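Local coordinates for protein DsbA-like disulfide oxidoreductase (Wolbachia endosymbiont of Drosophila melanogaster, PDB 6EEZ) that catalyses thiol-disulfide exchange as a DsbA-like member of the thioredoxin family, acting as a disulfide isomerase, at residues L41-G46 / L79-S84; A50-I55 / A103-G108; F68-I73 / E94-F99. All coordinates share one frame; numbering follows the deposited sequence.

Contact 1 of 3, residues L41-G46 / L79-S84; sequences LDYSCG and LKAAKS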
loop_
_atom_site.group_PDB
_atom_site.type_symbol
_atom_site.label_atom_id
_atom_site.label_comp_id
_atom_site.label_asym_id
_atom_site.label_seq_id
_atom_site.Cartn_x
_atom_site.Cartn_y
_atom_site.Cartn_z
ATOM N N LEU A 41 2.110 1.176 3.739
ATOM C CA LEU A 41 3.367 0.413 3.829
ATOM C C LEU A 41 4.600 1.222 3.402
ATOM O O LEU A 41 4.535 2.076 2.527
ATOM C CB LEU A 41 3.278 -0.861 2.961
ATOM C CG LEU A 41 2.795 -2.152 3.655
ATOM C CD1 LEU A 41 1.262 -2.198 4.064
ATOM C CD2 LEU A 41 3.150 -3.365 2.796
ATOM N N ASP A 42 5.714 0.938 4.065
ATOM C CA ASP A 42 7.047 1.371 3.661
ATOM C C ASP A 42 7.775 0.089 3.285
ATOM O O ASP A 42 7.801 -0.863 4.070
ATOM C CB ASP A 42 7.768 2.109 4.787
ATOM C CG ASP A 42 9.120 2.640 4.376
ATOM O OD1 ASP A 42 9.994 1.847 3.924
ATOM O OD2 ASP A 42 9.314 3.873 4.515
ATOM N N TYR A 43 8.350 0.046 2.088
ATOM C CA TYR A 43 8.965 -1.188 1.613
ATOM C C TYR A 43 10.187 -1.651 2.439
ATOM O O TYR A 43 10.479 -2.853 2.480
ATOM C CB TYR A 43 9.352 -1.025 0.147
ATOM C CG TYR A 43 8.171 -1.071 -0.775
ATOM C CD1 TYR A 43 7.308 -2.163 -0.776
ATOM C CD2 TYR A 43 7.916 -0.035 -1.654
ATOM C CE1 TYR A 43 6.225 -2.202 -1.613
ATOM C CE2 TYR A 43 6.850 -0.075 -2.504
ATOM C CZ TYR A 43 5.999 -1.153 -2.476
ATOM O OH TYR A 43 4.910 -1.177 -3.316
ATOM N N SER A 44 10.887 -0.727 3.100
ATOM C CA SER A 44 12.083 -1.082 3.873
ATOM C C SER A 44 11.753 -1.415 5.332
ATOM O O SER A 44 12.640 -1.744 6.116
ATOM C CB SER A 44 13.111 0.060 3.843
ATOM O OG SER A 44 13.288 0.594 2.534
ATOM N N CYS A 45 10.481 -1.328 5.699
ATOM C CA CYS A 45 10.061 -1.592 7.073
ATOM C C CYS A 45 9.941 -3.102 7.327
ATOM O O CYS A 45 9.287 -3.823 6.571
ATOM C CB CYS A 45 8.737 -0.847 7.351
ATOM S SG CYS A 45 7.508 -1.674 8.331
ATOM N N GLY A 46 10.584 -3.575 8.391
ATOM C CA GLY A 46 10.608 -4.998 8.715
ATOM C C GLY A 46 9.223 -5.629 8.873
ATOM O O GLY A 46 9.006 -6.753 8.415
ATOM N N LEU A 79 11.815 5.808 -0.464
ATOM C CA LEU A 79 11.201 6.758 -1.375
ATOM C C LEU A 79 11.429 6.318 -2.795
ATOM O O LEU A 79 10.535 6.410 -3.625
ATOM C CB LEU A 79 11.773 8.160 -1.164
ATOM C CG LEU A 79 11.202 9.284 -2.030
ATOM C CD1 LEU A 79 9.701 9.405 -1.864
ATOM C CD2 LEU A 79 11.845 10.608 -1.667
ATOM N N LYS A 80 12.644 5.842 -3.067
ATOM C CA LYS A 80 12.993 5.291 -4.373
ATOM C C LYS A 80 12.127 4.097 -4.737
ATOM O O LYS A 80 11.582 4.029 -5.835
ATOM C CB LYS A 80 14.452 4.864 -4.404
ATOM C CG LYS A 80 15.438 5.993 -4.471
ATOM C CD LYS A 80 16.825 5.406 -4.501
ATOM C CE LYS A 80 17.906 6.452 -4.670
ATOM N NZ LYS A 80 19.224 5.808 -4.509
ATOM N N ALA A 81 12.013 3.151 -3.815
ATOM C CA ALA A 81 11.251 1.949 -4.086
ATOM C C ALA A 81 9.773 2.314 -4.227
ATOM O O ALA A 81 9.073 1.780 -5.085
ATOM C CB ALA A 81 11.470 0.912 -2.998
ATOM N N ALA A 82 9.317 3.281 -3.443
ATOM C CA ALA A 82 7.936 3.723 -3.555
ATOM C C ALA A 82 7.699 4.361 -4.917
ATOM O O ALA A 82 6.728 4.028 -5.591
ATOM C CB ALA A 82 7.574 4.699 -2.438
ATOM N N LYS A 83 8.581 5.270 -5.316
ATOM C CA LYS A 83 8.445 5.965 -6.590
ATOM C C LYS A 83 8.465 4.987 -7.771
ATOM O O LYS A 83 7.743 5.152 -8.760
ATOM C CB LYS A 83 9.577 6.988 -6.780
ATOM C CG LYS A 83 9.587 8.176 -5.807
ATOM C CD LYS A 83 8.961 9.420 -6.423
ATOM C CE LYS A 83 9.044 10.631 -5.498
ATOM N NZ LYS A 83 9.440 11.874 -6.222
ATOM N N SER A 84 9.322 3.981 -7.660
ATOM C CA SER A 84 9.501 2.997 -8.714
ATOM C C SER A 84 8.225 2.156 -8.842
ATOM O O SER A 84 7.750 1.882 -9.952
ATOM C CB SER A 84 10.731 2.126 -8.408
ATOM O OG SER A 84 11.914 2.915 -8.245
#

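Contact 2 of 3, residues A50-I55 / A103-G108; sequences AIKNDI and ALSHKG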
loop_
_atom_site.group_PDB
_atom_site.type_symbol
_atom_site.label_atom_id
_atom_site.label_comp_id
_atom_site.label_asym_id
_atom_site.label_seq_id
_atom_site.Cartn_x
_atom_site.Cartn_y
_atom_site.Cartn_z
ATOM N N ALA A 50 7.166 -8.453 6.543
ATOM C CA ALA A 50 6.755 -9.737 7.108
ATOM C C ALA A 50 5.279 -10.081 6.857
ATOM O O ALA A 50 4.901 -11.247 6.911
ATOM C CB ALA A 50 7.035 -9.750 8.584
ATOM N N ILE A 51 4.452 -9.078 6.588
ATOM C CA ILE A 51 3.012 -9.313 6.400
ATOM C C ILE A 51 2.653 -9.427 4.925
ATOM O O ILE A 51 1.483 -9.447 4.581
ATOM C CB ILE A 51 2.135 -8.176 7.037
ATOM C CG1 ILE A 51 2.407 -6.804 6.396
ATOM C CG2 ILE A 51 2.404 -8.135 8.494
ATOM C CD1 ILE A 51 1.338 -5.666 6.756
ATOM N N LYS A 52 3.663 -9.507 4.060
ATOM C CA LYS A 52 3.430 -9.461 2.625
ATOM C C LYS A 52 2.500 -10.601 2.180
ATOM O O LYS A 52 1.696 -10.431 1.258
ATOM C CB LYS A 52 4.766 -9.508 1.866
ATOM C CG LYS A 52 5.561 -10.772 2.068
ATOM C CD LYS A 52 6.923 -10.685 1.378
ATOM C CE LYS A 52 7.698 -12.015 1.502
ATOM N NZ LYS A 52 8.081 -12.269 2.923
ATOM N N ASN A 53 2.579 -11.732 2.876
ATOM C CA ASN A 53 1.780 -12.907 2.539
ATOM C C ASN A 53 0.433 -12.912 3.234
ATOM O O ASN A 53 -0.494 -13.593 2.796
ATOM C CB ASN A 53 2.555 -14.176 2.874
ATOM C CG ASN A 53 3.620 -14.475 1.846
ATOM O OD1 ASN A 53 3.428 -14.226 0.650
ATOM N ND2 ASN A 53 4.763 -15.000 2.294
ATOM N N ASP A 54 0.320 -12.156 4.319
ATOM C CA ASP A 54 -0.979 -11.907 4.922
ATOM C C ASP A 54 -1.813 -11.133 3.923
ATOM O O ASP A 54 -2.955 -11.490 3.641
ATOM C CB ASP A 54 -0.852 -11.120 6.222
ATOM C CG ASP A 54 -0.305 -11.946 7.354
ATOM O OD1 ASP A 54 -0.455 -13.172 7.310
ATOM O OD2 ASP A 54 0.261 -11.364 8.298
ATOM N N ILE A 55 -1.207 -10.076 3.383
ATOM C CA ILE A 55 -1.838 -9.226 2.386
ATOM C C ILE A 55 -2.228 -10.043 1.152
ATOM O O ILE A 55 -3.371 -9.993 0.712
ATOM C CB ILE A 55 -0.902 -8.083 1.979
ATOM C CG1 ILE A 55 -0.525 -7.265 3.206
ATOM C CG2 ILE A 55 -1.538 -7.175 0.953
ATOM C CD1 ILE A 55 -1.718 -6.899 4.085
ATOM N N ALA A 103 9.337 -6.121 -3.842
ATOM C CA ALA A 103 10.000 -5.119 -3.021
ATOM C C ALA A 103 9.944 -5.542 -1.554
ATOM O O ALA A 103 10.934 -5.430 -0.819
ATOM C CB ALA A 103 9.368 -3.763 -3.218
ATOM N N LEU A 104 8.788 -6.037 -1.131
ATOM C CA LEU A 104 8.644 -6.559 0.221
ATOM C C LEU A 104 9.507 -7.810 0.445
ATOM O O LEU A 104 9.933 -8.080 1.572
ATOM C CB LEU A 104 7.187 -6.867 0.513
ATOM C CG LEU A 104 6.295 -5.628 0.652
ATOM C CD1 LEU A 104 4.833 -6.059 0.887
ATOM C CD2 LEU A 104 6.782 -4.672 1.778
ATOM N N SER A 105 9.780 -8.560 -0.624
ATOM C CA SER A 105 10.602 -9.767 -0.512
ATOM C C SER A 105 12.103 -9.435 -0.523
ATOM O O SER A 105 12.929 -10.214 -0.067
ATOM C CB SER A 105 10.265 -10.739 -1.647
ATOM O OG SER A 105 8.889 -11.072 -1.614
ATOM N N HIS A 106 12.437 -8.260 -1.040
ATOM C CA HIS A 106 13.807 -7.755 -1.085
ATOM C C HIS A 106 14.331 -7.508 0.328
ATOM O O HIS A 106 13.947 -6.530 0.970
ATOM C CB HIS A 106 13.826 -6.474 -1.922
ATOM C CG HIS A 106 15.179 -5.869 -2.105
ATOM N ND1 HIS A 106 15.899 -5.327 -1.063
ATOM C CD2 HIS A 106 15.920 -5.670 -3.219
ATOM C CE1 HIS A 106 17.037 -4.848 -1.524
ATOM N NE2 HIS A 106 17.078 -5.047 -2.829
ATOM N N LYS A 107 15.201 -8.386 0.814
ATOM C CA LYS A 107 15.568 -8.372 2.230
ATOM C C LYS A 107 16.527 -7.233 2.644
ATOM O O LYS A 107 16.284 -6.562 3.662
ATOM C CB LYS A 107 16.176 -9.721 2.622
ATOM C CG LYS A 107 16.631 -9.759 4.077
ATOM C CD LYS A 107 16.835 -11.179 4.600
ATOM C CE LYS A 107 17.488 -11.175 5.985
ATOM N NZ LYS A 107 18.889 -10.646 5.952
ATOM N N GLY A 108 17.604 -7.021 1.884
ATOM C CA GLY A 108 18.537 -5.934 2.174
ATOM C C GLY A 108 18.004 -4.554 1.793
ATOM O O GLY A 108 16.869 -4.435 1.340
#

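Contact 3 of 3, residues F68-I73 / E94-F99; sequences FRDAPI and EKYFDF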
loop_
_atom_site.group_PDB
_atom_site.type_symbol
_atom_site.label_atom_id
_atom_site.label_comp_id
_atom_site.label_asym_id
_atom_site.label_seq_id
_atom_site.Cartn_x
_atom_site.Cartn_y
_atom_site.Cartn_z
ATOM N N PHE A 68 -3.531 0.089 -2.256
ATOM C CA PHE A 68 -2.135 0.170 -1.783
ATOM C C PHE A 68 -1.704 1.617 -1.667
ATOM O O PHE A 68 -1.681 2.352 -2.666
ATOM C CB PHE A 68 -1.180 -0.559 -2.728
ATOM C CG PHE A 68 -1.488 -2.024 -2.897
ATOM C CD1 PHE A 68 -1.058 -2.955 -1.961
ATOM C CD2 PHE A 68 -2.214 -2.463 -3.990
ATOM C CE1 PHE A 68 -1.340 -4.316 -2.112
ATOM C CE2 PHE A 68 -2.504 -3.834 -4.156
ATOM C CZ PHE A 68 -2.067 -4.750 -3.200
ATOM N N ARG A 69 -1.385 2.027 -0.437
ATOM C CA ARG A 69 -0.820 3.347 -0.192
ATOM C C ARG A 69 0.645 3.284 0.162
ATOM O O ARG A 69 1.020 2.859 1.243
ATOM C CB ARG A 69 -1.582 4.043 0.915
ATOM C CG ARG A 69 -2.955 4.411 0.474
ATOM C CD ARG A 69 -2.879 5.294 -0.751
ATOM N NE ARG A 69 -4.074 6.098 -0.835
ATOM C CZ ARG A 69 -4.190 7.363 -0.462
ATOM N NH1 ARG A 69 -3.161 8.050 -0.015
ATOM N NH2 ARG A 69 -5.360 7.947 -0.593
ATOM N N ASP A 70 1.459 3.709 -0.792
ATOM C CA ASP A 70 2.899 3.740 -0.637
ATOM C C ASP A 70 3.241 4.946 0.219
ATOM O O ASP A 70 3.080 6.084 -0.229
ATOM C CB ASP A 70 3.579 3.803 -2.008
ATOM C CG ASP A 70 3.522 2.477 -2.738
ATOM O OD1 ASP A 70 4.191 1.522 -2.289
ATOM O OD2 ASP A 70 2.788 2.374 -3.739
ATOM N N ALA A 71 3.677 4.692 1.448
ATOM C CA ALA A 71 3.914 5.767 2.424
ATOM C C ALA A 71 5.330 5.685 2.948
ATOM O O ALA A 71 5.552 5.331 4.106
ATOM C CB ALA A 71 2.925 5.681 3.561
ATOM N N PRO A 72 6.303 5.993 2.086
ATOM C CA PRO A 72 7.709 5.958 2.483
ATOM C C PRO A 72 8.005 6.986 3.583
ATOM O O PRO A 72 7.743 8.182 3.377
ATOM C CB PRO A 72 8.441 6.290 1.185
ATOM C CG PRO A 72 7.456 7.083 0.400
ATOM C CD PRO A 72 6.129 6.494 0.711
ATOM N N ILE A 73 8.525 6.521 4.723
ATOM C CA ILE A 73 8.994 7.400 5.803
ATOM C C ILE A 73 10.363 6.983 6.374
ATOM O O ILE A 73 10.928 7.685 7.228
ATOM C CB ILE A 73 7.969 7.456 6.973
ATOM C CG1 ILE A 73 7.616 6.047 7.460
ATOM C CG2 ILE A 73 6.701 8.125 6.523
ATOM C CD1 ILE A 73 6.876 6.006 8.771
ATOM N N GLU A 94 -1.343 -4.158 -13.901
ATOM C CA GLU A 94 -1.345 -5.583 -13.588
ATOM C C GLU A 94 0.001 -6.031 -13.028
ATOM O O GLU A 94 0.131 -7.142 -12.514
ATOM C CB GLU A 94 -1.686 -6.412 -14.837
ATOM C CG GLU A 94 -2.933 -5.937 -15.595
ATOM C CD GLU A 94 -4.076 -6.954 -15.573
ATOM O OE1 GLU A 94 -4.437 -7.478 -16.658
ATOM O OE2 GLU A 94 -4.617 -7.217 -14.471
ATOM N N LYS A 95 1.002 -5.163 -13.145
ATOM C CA LYS A 95 2.355 -5.475 -12.701
ATOM C C LYS A 95 2.666 -4.790 -11.358
ATOM O O LYS A 95 3.713 -5.045 -10.752
ATOM C CB LYS A 95 3.366 -5.054 -13.768
ATOM C CG LYS A 95 3.240 -5.837 -15.099
ATOM C CD LYS A 95 4.285 -6.921 -15.215
ATOM C CE LYS A 95 3.939 -7.986 -16.269
ATOM N NZ LYS A 95 4.988 -8.059 -17.324
ATOM N N TYR A 96 1.760 -3.928 -10.886
ATOM C CA TYR A 96 2.046 -3.189 -9.668
ATOM C C TYR A 96 2.198 -4.151 -8.488
ATOM O O TYR A 96 3.140 -4.017 -7.721
ATOM C CB TYR A 96 0.971 -2.142 -9.342
ATOM C CG TYR A 96 1.209 -1.552 -7.971
ATOM C CD1 TYR A 96 2.070 -0.487 -7.796
ATOM C CD2 TYR A 96 0.630 -2.113 -6.852
ATOM C CE1 TYR A 96 2.321 0.024 -6.551
ATOM C CE2 TYR A 96 0.872 -1.616 -5.618
ATOM C CZ TYR A 96 1.705 -0.547 -5.458
ATOM O OH TYR A 96 1.918 -0.076 -4.181
ATOM N N PHE A 97 1.295 -5.116 -8.338
ATOM C CA PHE A 97 1.408 -6.026 -7.206
ATOM C C PHE A 97 2.704 -6.846 -7.266
ATOM O O PHE A 97 3.257 -7.223 -6.218
ATOM C CB PHE A 97 0.207 -6.973 -7.118
ATOM C CG PHE A 97 0.256 -7.890 -5.914
ATOM C CD1 PHE A 97 -0.236 -7.467 -4.678
ATOM C CD2 PHE A 97 0.821 -9.167 -6.016
ATOM C CE1 PHE A 97 -0.185 -8.295 -3.575
ATOM C CE2 PHE A 97 0.890 -10.001 -4.916
ATOM C CZ PHE A 97 0.380 -9.571 -3.691
ATOM N N ASP A 98 3.181 -7.130 -8.479
ATOM C CA ASP A 98 4.412 -7.903 -8.650
ATOM C C ASP A 98 5.627 -7.122 -8.187
ATOM O O ASP A 98 6.519 -7.672 -7.543
ATOM C CB ASP A 98 4.592 -8.318 -10.106
ATOM C CG ASP A 98 3.550 -9.294 -10.544
ATOM O OD1 ASP A 98 2.983 -9.981 -9.673
ATOM O OD2 ASP A 98 3.308 -9.392 -11.759
ATOM N N PHE A 99 5.667 -5.838 -8.517
ATOM C CA PHE A 99 6.721 -4.994 -7.998
ATOM C C PHE A 99 6.568 -4.929 -6.485
ATOM O O PHE A 99 7.528 -5.130 -5.755
ATOM C CB PHE A 99 6.683 -3.596 -8.605
ATOM C CG PHE A 99 7.817 -2.733 -8.152
ATOM C CD1 PHE A 99 9.028 -2.761 -8.824
ATOM C CD2 PHE A 99 7.700 -1.944 -7.016
ATOM C CE1 PHE A 99 10.088 -1.994 -8.395
ATOM C CE2 PHE A 99 8.761 -1.169 -6.575
ATOM C CZ PHE A 99 9.957 -1.195 -7.270
#

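Contact 1 of 3, residues L41-G46 / L79-S84
Y43 carries its ring from the loop after strand 36-41 onto A81 and A82 of helix 76-91. Its CD2 lies 3.9 Å from A81 CB, an apolar contact of methyl and ring. The neighbouring Y43 CE2 reaches the backbone, where A81 O approaches obliquely at 3.9 Å, while the N of A82 stands at the ring edge, near its plane. No hydrogen bond crosses, so the fit is one of shape: alanine suits the helix because its short side chain lets a broad ring settle close to the backbone. With CG anti to the carbonyl carbon (chi1 -74°), the Y43 ring is directed at helix 76-91, and its hydroxyl makes a weak hydrogen bond to Y96 OH.

An Asx turn positions the ring's base. D42 OD1 takes the S44 N-H at 2.8 Å, nearly along the C-O axis of the carboxylate, and a type I turn from D42 to C45 reinforces it. S78 OG also bonds to D42 OD1, and D42 OD2 receives the backbone N of I73 and of L74, so aspartate serves here as a hub of acceptors. The turn delivers C45, which pairs with C48 in the disulfide, to the N-cap of helix 46-50, the thioredoxin arrangement. Around this buried joint, helix 96-105 touches Y43 through A103 and L104, helix 137-154 meets A82 through I144, and L41 is bonded through its backbone to the strand holding R69.

Contact 2 of 3, residues A50-I55 / A103-G108
K52 meets L104 with its CG turned between the backbone N and the carbonyl carbon (chi1 63°), which directs the aliphatic chain along the last turn of helix 96-105. L104 has its CG beside the backbone N (chi1 -70°) and an extended second torsion that carries CD1 toward K52. The two side chains slide past each other in opposite directions: L104 CD1 lies 3.6 Å from K52 CB, and L104 CB packs against K52 CB at 3.8 Å and against K52 CD at 3.9 Å. The backbones come close here, with the CA atoms of K52 and L104 6.4 Å apart. Farther along, the lysine chain passes the serine at the helix end, K52 CE lying 3.5 Å from S105 OG. The strongest polar partner of that hydroxyl is the carbonyl O of H101, one turn back, and towards K52 it makes a packing contact without a hydrogen bond. Serine, small and able to bond to its own helix, suits this exposed end.

The break at I51, which separates helices 46-50 and 52-60, sets K52 at the start of the second helix, where I55 N bonds to I51 O. Nearby, N53 OD1 accepts from H101 NE2 and adds a polar link between the same helices. Leucine fills the buried side and also touches the CxxC residues. Across the segments themselves there is no hydrogen bond or salt bridge: the lysine's methylenes supply apolar cover for L104, so the contact rests on dispersion and the burial of hydrocarbon.

Contact 3 of 3, residues F68-I73 / E94-F99
Strand 65-70 and the first turn of helix 96-105 keep their backbones well apart, the nearest CA atoms, those of F68 and F97, being 9.0 Å from each other, so long side chains must span the gap. Y96 does so with CG anti to its backbone N (chi1 172°), which sends the phenol toward the strand. Its OH donates to D70 OD2 at 2.6 Å, arriving on the syn side of the carboxylate and 23° out of its plane. Tyrosine suits the place because its ring packs while its hydroxyl gives one oxygen of a buried acid a donor.

F68 lies beside it in an aromatic cluster. The F68 and Y96 rings are inclined at 47°, with F68 CD2 3.6 Å from Y96 CE2, and F68 CB also rests near the phenol oxygen. The far end of F68 turns to F97: F68 CZ meets the edge of that ring, in plane, 3.6 Å from F97 CD1. The three rings meet at inclined angles, F68 and Y96 buried and F97 nearer the surface.

Helix 52-60 adds I59 against both F68 and F97, helix 76-91 places A85 against Y96, and R69, which points away from helix 96-105, packs on L150 of helix 137-154.

Overall arrangement
From the N terminus, residues 41-46 open contact 1 at the approach to the CxxC helix, and 50-55 open contact 2 shortly after. The end of strand 65-70 and the loop after it supply 68-73 for contact 3. Helix 76-91 closes contact 1 at 79-84, and the start and the end of helix 96-105, with their adjoining residues, close contact 3 at 94-99 and contact 2 at 103-108. Contact 3 is therefore nested within contact 2, whereas contact 1 crosses both. L41 CD2 packs on L104 CD1 between contacts 1 and 2, and L41 O bonds to A71 N between contacts 1 and 3. Together they tie the sheet and the loop leading to the CxxC disulfide, the probable redox site, to the helices packed against them.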